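Local structure of neutral ceramidase (Pseudomonas aeruginosa, 2ZWS) at residues E294-D303 with A485-A496. The protein hydrolyses the N-acyl linkage of ceramides to give sphingosine and free fatty acid, and also catalyses the reverse synthesis of ceramide. Numbering follows the deposited sequence.
Sequences ELDSRFRFVD and ALRERLPVETSA. With PLM (palmitic acid), chain G.
Strand 295-303, an edge strand of a four-stranded mixed sheet, meets residues 485-496, where helix 471-488 ends and an extended loop follows the strand in the same direction, nearest it at Phe301 and Ser495. Ala496 N donates to Phe301 O (3.0 Å), while Phe301 N turns to the side-chain OG of Ser495 (2.9 Å). Nearer the start of the strand, Arg298 bends at chi2 (-68°) and runs alongside Leu486 in the opposite sense. Its NE and NH2 grip Leu490 O side-on, at 3.0 Å from Arg298 NE, both approaching from one face of the carbonyl plane. NH1 donates to Ser297 O and more weakly to Asp296, and a water joins Arg298 NH2, Asp296 OD2 and Leu486 O. Leu486 CA lies over one guanidinium face; over the opposite one sits the carboxyl end of the bound palmitic acid, its O2 3.1 Å from Arg298 NH2. In one of two conformers, Arg489 NH1 makes a salt bridge to the syn lone pair of Glu294 OE2 (2.9 Å). Glu493 CG lies over the Arg300 guanidinium, the carboxylate nearly parallel (13°); Glu493 OE1, 3.5 Å from Arg300 NH2, attracts by charge alone. Arg298 thus ties the edge strand to the turn after the helix, and its charge probably helps hold the fatty-acid head group.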
ATOM      1  N   GLU A 294      20.919  -2.060 -19.896  1.00 16.83           N
ATOM      2  CA  GLU A 294      21.449  -1.432 -18.695  1.00 17.98           C
ATOM      3  C   GLU A 294      20.400  -1.170 -17.625  1.00 16.55           C
ATOM      4  O   GLU A 294      19.218  -1.074 -17.922  1.00 16.25           O
ATOM      5  CB  GLU A 294      22.163  -0.130 -19.046  1.00 18.99           C
ATOM      6  CG  GLU A 294      21.252   0.990 -19.418  1.00 21.45           C
ATOM      7  CD  GLU A 294      21.983   2.308 -19.709  1.00 22.62           C
ATOM      8  OE1 GLU A 294      21.570   2.980 -20.659  1.00 29.24           O
ATOM      9  OE2 GLU A 294      22.935   2.690 -18.999  1.00 26.84           O
ATOM     10  N   LEU A 295      20.873  -1.059 -16.395  1.00 15.94           N
ATOM     11  CA  LEU A 295      20.089  -0.462 -15.325  1.00 15.46           C
ATOM     12  C   LEU A 295      20.568   0.974 -15.147  1.00 15.44           C
ATOM     13  O   LEU A 295      21.764   1.256 -15.201  1.00 15.79           O
ATOM     14  CB  LEU A 295      20.296  -1.220 -14.002  1.00 15.01           C
ATOM     15  CG  LEU A 295      19.923  -2.708 -13.980  1.00 16.16           C
ATOM     16  CD1 LEU A 295      20.044  -3.239 -12.560  1.00 16.17           C
ATOM     17  CD2 LEU A 295      18.538  -2.966 -14.555  1.00 16.19           C
ATOM     18  N   ASP A 296      19.630   1.880 -14.908  1.00 13.98           N
ATOM     19  CA  ASP A 296      19.970   3.277 -14.653  1.00 14.46           C
ATOM     20  C   ASP A 296      18.834   3.875 -13.858  1.00 13.50           C
ATOM     21  O   ASP A 296      17.748   3.263 -13.709  1.00 12.63           O
ATOM     22  CB  ASP A 296      20.132   4.024 -15.991  1.00 15.49           C
ATOM     23  CG  ASP A 296      20.949   5.311 -15.880  1.00 19.42           C
ATOM     24  OD1 ASP A 296      21.454   5.668 -14.796  1.00 20.93           O
ATOM     25  OD2 ASP A 296      21.100   5.950 -16.935  1.00 21.97           O
ATOM     26  N   SER A 297      19.080   5.070 -13.341  1.00 12.33           N
ATOM     27  CA  SER A 297      18.015   5.751 -12.614  1.00 12.34           C
ATOM     28  C   SER A 297      18.307   7.229 -12.451  1.00 11.81           C
ATOM     29  O   SER A 297      19.471   7.684 -12.591  1.00 12.85           O
ATOM     30  CB  SER A 297      17.848   5.114 -11.233  1.00 13.22           C
ATOM     31  OG  SER A 297      19.041   5.318 -10.490  1.00 14.96           O
ATOM     32  N   ARG A 298      17.242   7.978 -12.143  1.00 11.82           N
ATOM     33  CA  ARG A 298      17.390   9.384 -11.733  1.00 11.85           C
ATOM     34  C   ARG A 298      16.381   9.655 -10.624  1.00 11.90           C
ATOM     35  O   ARG A 298      15.356   8.967 -10.520  1.00 12.18           O
ATOM     36  CB  ARG A 298      17.132  10.357 -12.894  1.00 12.32           C
ATOM     37  CG  ARG A 298      18.166  10.326 -14.005  1.00 12.90           C
ATOM     38  CD  ARG A 298      19.550  10.858 -13.590  1.00 14.37           C
ATOM     39  NE  ARG A 298      20.396  10.987 -14.773  1.00 15.63           N
ATOM     40  CZ  ARG A 298      20.988   9.956 -15.384  1.00 15.17           C
ATOM     41  NH1 ARG A 298      20.841   8.719 -14.922  1.00 15.97           N
ATOM     42  NH2 ARG A 298      21.717  10.156 -16.471  1.00 16.68           N
ATOM     43  N   PHE A 299      16.697  10.654  -9.808  1.00 12.08           N
ATOM     44  CA  PHE A 299      15.841  11.034  -8.699  1.00 12.21           C
ATOM     45  C   PHE A 299      16.068  12.504  -8.401  1.00 12.50           C
ATOM     46  O   PHE A 299      17.215  12.976  -8.426  1.00 12.49           O
ATOM     47  CB  PHE A 299      16.199  10.240  -7.436  1.00 12.06           C
ATOM     48  CG  PHE A 299      15.468  10.701  -6.206  1.00 12.94           C
ATOM     49  CD1 PHE A 299      14.297  10.066  -5.814  1.00 11.94           C
ATOM     50  CD2 PHE A 299      15.939  11.778  -5.445  1.00 14.13           C
ATOM     51  CE1 PHE A 299      13.584  10.505  -4.715  1.00 13.65           C
ATOM     52  CE2 PHE A 299      15.243  12.198  -4.330  1.00 13.47           C
ATOM     53  CZ  PHE A 299      14.074  11.573  -3.964  1.00 13.23           C
ATOM     54  N   ARG A 300      14.984  13.198  -8.070  1.00 13.65           N
ATOM     55  CA  ARG A 300      15.048  14.593  -7.675  1.00 15.00           C
ATOM     56  C   ARG A 300      13.941  14.910  -6.684  1.00 14.00           C
ATOM     57  O   ARG A 300      12.789  14.600  -6.960  1.00 13.70           O
ATOM     58  CB  ARG A 300      14.806  15.460  -8.930  1.00 17.25           C
ATOM     59  CG  ARG A 300      15.839  16.469  -9.085  1.00 23.16           C
ATOM     60  CD  ARG A 300      15.273  17.804  -9.441  1.00 25.36           C
ATOM     61  NE  ARG A 300      14.481  17.883 -10.659  1.00 25.62           N
ATOM     62  CZ  ARG A 300      13.897  19.017 -11.044  1.00 24.92           C
ATOM     63  NH1 ARG A 300      14.050  20.098 -10.298  1.00 24.95           N
ATOM     64  NH2 ARG A 300      13.182  19.085 -12.172  1.00 22.94           N
ATOM     65  N   PHE A 301      14.278  15.546  -5.554  1.00 13.95           N
ATOM     66  CA  PHE A 301      13.268  16.297  -4.805  1.00 13.56           C
ATOM     67  C   PHE A 301      13.016  17.638  -5.491  1.00 14.23           C
ATOM     68  O   PHE A 301      13.958  18.396  -5.754  1.00 14.84           O
ATOM     69  CB  PHE A 301      13.678  16.539  -3.358  1.00 14.33           C
ATOM     70  CG  PHE A 301      13.494  15.342  -2.452  1.00 12.73           C
ATOM     71  CD1 PHE A 301      12.223  14.800  -2.232  1.00 15.09           C
ATOM     72  CD2 PHE A 301      14.576  14.797  -1.757  1.00 12.45           C
ATOM     73  CE1 PHE A 301      12.033  13.730  -1.360  1.00 14.07           C
ATOM     74  CE2 PHE A 301      14.408  13.683  -0.884  1.00 14.46           C
ATOM     75  CZ  PHE A 301      13.147  13.148  -0.702  1.00 14.14           C
ATOM     76  N   VAL A 302      11.750  17.921  -5.762  1.00 14.23           N
ATOM     77  CA  VAL A 302      11.347  19.158  -6.469  1.00 13.94           C
ATOM     78  C   VAL A 302      10.516  20.049  -5.561  1.00 14.66           C
ATOM     79  O   VAL A 302       9.516  19.605  -5.004  1.00 14.66           O
ATOM     80  CB  VAL A 302      10.526  18.835  -7.743  1.00 14.15           C
ATOM     81  CG1 VAL A 302      10.218  20.098  -8.524  1.00 15.46           C
ATOM     82  CG2 VAL A 302      11.292  17.852  -8.621  1.00 16.62           C
ATOM     83  N   ASP A 303      10.932  21.304  -5.413  1.00 15.45           N
ATOM     84  CA  ASP A 303      10.109  22.257  -4.689  1.00 16.32           C
ATOM     85  C   ASP A 303       8.937  22.730  -5.587  1.00 16.10           C
ATOM     86  O   ASP A 303       9.144  23.375  -6.647  1.00 17.25           O
ATOM     87  CB  ASP A 303      10.954  23.436  -4.214  1.00 17.04           C
ATOM     88  CG  ASP A 303      10.184  24.379  -3.280  1.00 19.62           C
ATOM     89  OD1 ASP A 303       8.959  24.199  -3.070  1.00 19.87           O
ATOM     90  OD2 ASP A 303      10.843  25.291  -2.716  1.00 25.09           O
ATOM     91  N   ALA A 485      17.170  13.793 -19.484  1.00 16.04           N
ATOM     92  CA  ALA A 485      18.449  13.611 -18.765  1.00 15.96           C
ATOM     93  C   ALA A 485      19.001  12.170 -18.845  1.00 15.74           C
ATOM     94  O   ALA A 485      20.184  11.965 -19.103  1.00 16.79           O
ATOM     95  CB  ALA A 485      18.315  14.070 -17.313  1.00 16.11           C
ATOM     96  N   LEU A 486      18.139  11.178 -18.603  1.00 15.55           N
ATOM     97  CA  LEU A 486      18.527   9.766 -18.780  1.00 16.47           C
ATOM     98  C   LEU A 486      19.036   9.506 -20.184  1.00 16.46           C
ATOM     99  O   LEU A 486      20.087   8.893 -20.367  1.00 17.09           O
ATOM    100  CB  LEU A 486      17.333   8.842 -18.504  1.00 17.38           C
ATOM    101  CG  LEU A 486      17.230   8.359 -17.074  1.00 19.97           C
ATOM    102  CD1 LEU A 486      15.805   7.919 -16.772  1.00 21.64           C
ATOM    103  CD2 LEU A 486      18.230   7.258 -16.785  1.00 21.82           C
ATOM    104  N   ARG A 487      18.287   9.980 -21.183  1.00 15.72           N
ATOM    105  CA  ARG A 487      18.628   9.739 -22.579  1.00 16.42           C
ATOM    106  C   ARG A 487      20.011  10.296 -22.899  1.00 16.32           C
ATOM    107  O   ARG A 487      20.794   9.649 -23.606  1.00 17.34           O
ATOM    108  CB  ARG A 487      17.604  10.407 -23.486  1.00 16.54           C
ATOM    109  CG  ARG A 487      17.842  10.166 -25.004  1.00 16.21           C
ATOM    110  CD  ARG A 487      16.799  10.919 -25.791  1.00 16.75           C
ATOM    111  NE  ARG A 487      17.030  12.366 -25.770  1.00 19.27           N
ATOM    112  CZ  ARG A 487      16.093  13.299 -25.912  1.00 19.62           C
ATOM    113  NH1 ARG A 487      14.801  12.975 -26.016  1.00 18.10           N
ATOM    114  NH2 ARG A 487      16.452  14.579 -25.928  1.00 21.84           N
ATOM    115  N   GLU A 488      20.260  11.513 -22.427  1.00 16.91           N
ATOM    116  CA  GLU A 488      21.481  12.246 -22.775  1.00 17.33           C
ATOM    117  C   GLU A 488      22.645  11.931 -21.851  1.00 17.05           C
ATOM    118  O   GLU A 488      23.758  12.479 -22.015  1.00 17.56           O
ATOM    119  CB  GLU A 488      21.192  13.749 -22.752  1.00 18.17           C
ATOM    120  CG  GLU A 488      20.152  14.200 -23.754  1.00 20.66           C
ATOM    121  CD  GLU A 488      20.469  13.772 -25.187  1.00 24.59           C
ATOM    122  OE1 GLU A 488      19.558  13.296 -25.897  1.00 26.88           O
ATOM    123  OE2 GLU A 488      21.641  13.902 -25.618  1.00 25.72           O
ATOM    124  N   ARG A 489      22.381  10.984 -20.950  0.50 18.50           N
ATOM    125  CA  ARG A 489      23.193  10.750 -19.775  0.50 20.42           C
ATOM    126  C   ARG A 489      23.052  12.116 -19.083  0.50 20.72           C
ATOM    127  O   ARG A 489      22.066  12.800 -19.302  0.50 22.38           O
ATOM    128  CB  ARG A 489      24.619  10.306 -20.156  0.50 22.36           C
ATOM    129  CG  ARG A 489      24.694   9.204 -21.257  0.50 21.50           C
ATOM    130  CD  ARG A 489      24.243   7.803 -20.792  0.50 25.50           C
ATOM    131  NE  ARG A 489      24.301   6.747 -21.824  0.50 17.32           N
ATOM    132  CZ  ARG A 489      24.137   5.440 -21.567  0.50 28.97           C
ATOM    133  NH1 ARG A 489      23.932   5.034 -20.315  0.50 19.36           N
ATOM    134  NH2 ARG A 489      24.170   4.541 -22.546  0.50 20.49           N
ATOM    135  N   LEU A 490      23.957  12.573 -18.260  0.50 20.85           N
ATOM    136  CA  LEU A 490      23.633  13.877 -17.680  0.50 19.65           C
ATOM    137  C   LEU A 490      22.720  13.795 -16.465  0.50 19.09           C
ATOM    138  O   LEU A 490      21.707  13.077 -16.455  0.50 18.86           O
ATOM    139  CB  LEU A 490      22.933  14.798 -18.699  0.50 20.04           C
ATOM    140  CG  LEU A 490      23.751  15.540 -19.758  0.50 19.22           C
ATOM    141  CD1 LEU A 490      22.995  16.777 -20.274  0.50 18.52           C
ATOM    142  CD2 LEU A 490      25.129  15.923 -19.200  0.50 17.62           C
ATOM    143  N   PRO A 491      23.054  14.588 -15.451  1.00 18.12           N
ATOM    144  CA  PRO A 491      22.361  14.660 -14.167  1.00 18.63           C
ATOM    145  C   PRO A 491      21.062  15.425 -14.287  1.00 19.39           C
ATOM    146  O   PRO A 491      20.883  16.205 -15.223  1.00 19.88           O
ATOM    147  CB  PRO A 491      23.318  15.455 -13.282  1.00 19.31           C
ATOM    148  CG  PRO A 491      24.435  15.869 -14.106  1.00 20.65           C
ATOM    149  CD  PRO A 491      24.239  15.477 -15.500  1.00 19.03           C
ATOM    150  N   VAL A 492      20.143  15.189 -13.354  1.00 19.42           N
ATOM    151  CA  VAL A 492      18.978  16.049 -13.253  1.00 20.61           C
ATOM    152  C   VAL A 492      19.380  17.221 -12.358  1.00 21.66           C
ATOM    153  O   VAL A 492      20.465  17.206 -11.778  1.00 22.15           O
ATOM    154  CB  VAL A 492      17.736  15.289 -12.720  1.00 20.09           C
ATOM    155  CG1 VAL A 492      17.247  14.300 -13.783  1.00 20.58           C
ATOM    156  CG2 VAL A 492      18.068  14.573 -11.431  1.00 20.37           C
ATOM    157  N   GLU A 493      18.516  18.219 -12.228  1.00 23.07           N
ATOM    158  CA  GLU A 493      18.868  19.376 -11.395  1.00 25.13           C
ATOM    159  C   GLU A 493      18.976  19.007  -9.916  1.00 25.27           C
ATOM    160  O   GLU A 493      18.370  18.030  -9.462  1.00 24.94           O
ATOM    161  CB  GLU A 493      17.974  20.601 -11.658  1.00 26.72           C
ATOM    162  CG  GLU A 493      16.505  20.380 -11.993  1.00 31.37           C
ATOM    163  CD  GLU A 493      16.223  19.847 -13.396  1.00 30.52           C
ATOM    164  OE1 GLU A 493      15.603  20.589 -14.209  1.00 39.80           O
ATOM    165  OE2 GLU A 493      16.572  18.672 -13.679  1.00 38.60           O
ATOM    166  N   THR A 494      19.791  19.758  -9.173  1.00 25.44           N
ATOM    167  CA  THR A 494      20.063  19.415  -7.776  0.60 25.21           C
ATOM    168  C   THR A 494      18.765  19.346  -6.986  1.00 24.41           C
ATOM    169  O   THR A 494      17.864  20.151  -7.187  1.00 24.32           O
ATOM    170  CB  THR A 494      21.004  20.425  -7.100  0.60 25.49           C
ATOM    171  OG1 THR A 494      20.486  21.743  -7.298  0.60 27.11           O
ATOM    172  CG2 THR A 494      22.406  20.336  -7.696  0.60 25.58           C
ATOM    173  N   SER A 495      18.671  18.356  -6.101  1.00 23.97           N
ATOM    174  CA  SER A 495      17.473  18.197  -5.269  1.00 22.80           C
ATOM    175  C   SER A 495      17.308  19.357  -4.304  1.00 22.81           C
ATOM    176  O   SER A 495      18.275  19.887  -3.779  1.00 22.50           O
ATOM    177  CB  SER A 495      17.576  16.937  -4.429  1.00 22.96           C
ATOM    178  OG  SER A 495      17.147  15.812  -5.145  1.00 21.94           O
ATOM    179  N   ALA A 496      16.068  19.737  -4.075  1.00 22.43           N
ATOM    180  CA  ALA A 496      15.729  20.575  -2.945  1.00 22.32           C
ATOM    181  C   ALA A 496      15.514  19.638  -1.774  1.00 22.93           C
ATOM    182  O   ALA A 496      15.859  18.471  -1.848  1.00 22.57           O
ATOM    183  CB  ALA A 496      14.379  21.229  -3.260  1.00 22.20           C
TER
HETATM  184  C1  PLM G 652      24.831  10.532 -14.335  1.00 59.07           C
HETATM  185  O1  PLM G 652      25.043   9.408 -13.812  1.00 44.59           O
HETATM  186  O2  PLM G 652      24.633  10.604 -15.572  1.00 43.97           O
HETATM  187  C2  PLM G 652      24.820  11.783 -13.490  1.00 46.44           C
HETATM  188  C3  PLM G 652      23.886  11.579 -12.300  1.00 45.14           C
HETATM  189  C4  PLM G 652      23.982  12.756 -11.337  1.00 48.61           C
HETATM  190  C5  PLM G 652      25.226  12.750 -10.450  1.00 45.59           C
HETATM  191  C6  PLM G 652      25.034  13.774  -9.336  1.00 46.77           C
HETATM  192  C7  PLM G 652      25.697  15.104  -9.678  1.00 45.90           C
HETATM  193  C8  PLM G 652      24.685  16.185 -10.034  1.00 45.29           C
HETATM  194  C9  PLM G 652      25.364  17.547 -10.154  1.00 45.52           C
HETATM  195  CA  PLM G 652      25.057  18.229 -11.482  1.00 45.04           C
HETATM  196  CB  PLM G 652      23.869  19.179 -11.357  1.00 46.09           C
HETATM  197  CC  PLM G 652      22.904  18.968 -12.518  1.00 45.81           C
HETATM  198  CD  PLM G 652      22.689  20.254 -13.309  1.00 46.18           C
HETATM  199  CE  PLM G 652      22.112  19.981 -14.694  1.00 48.26           C
HETATM  200  CF  PLM G 652      20.586  20.001 -14.689  1.00 43.32           C
HETATM  201  CG  PLM G 652      20.034  21.417 -14.804  1.00 47.92           C
HETATM  202  O   HOH W   1      21.737   7.986 -18.396  1.00 19.19           O
HETATM  203  O   HOH W   2      18.886  15.414  -7.872  1.00 36.82           O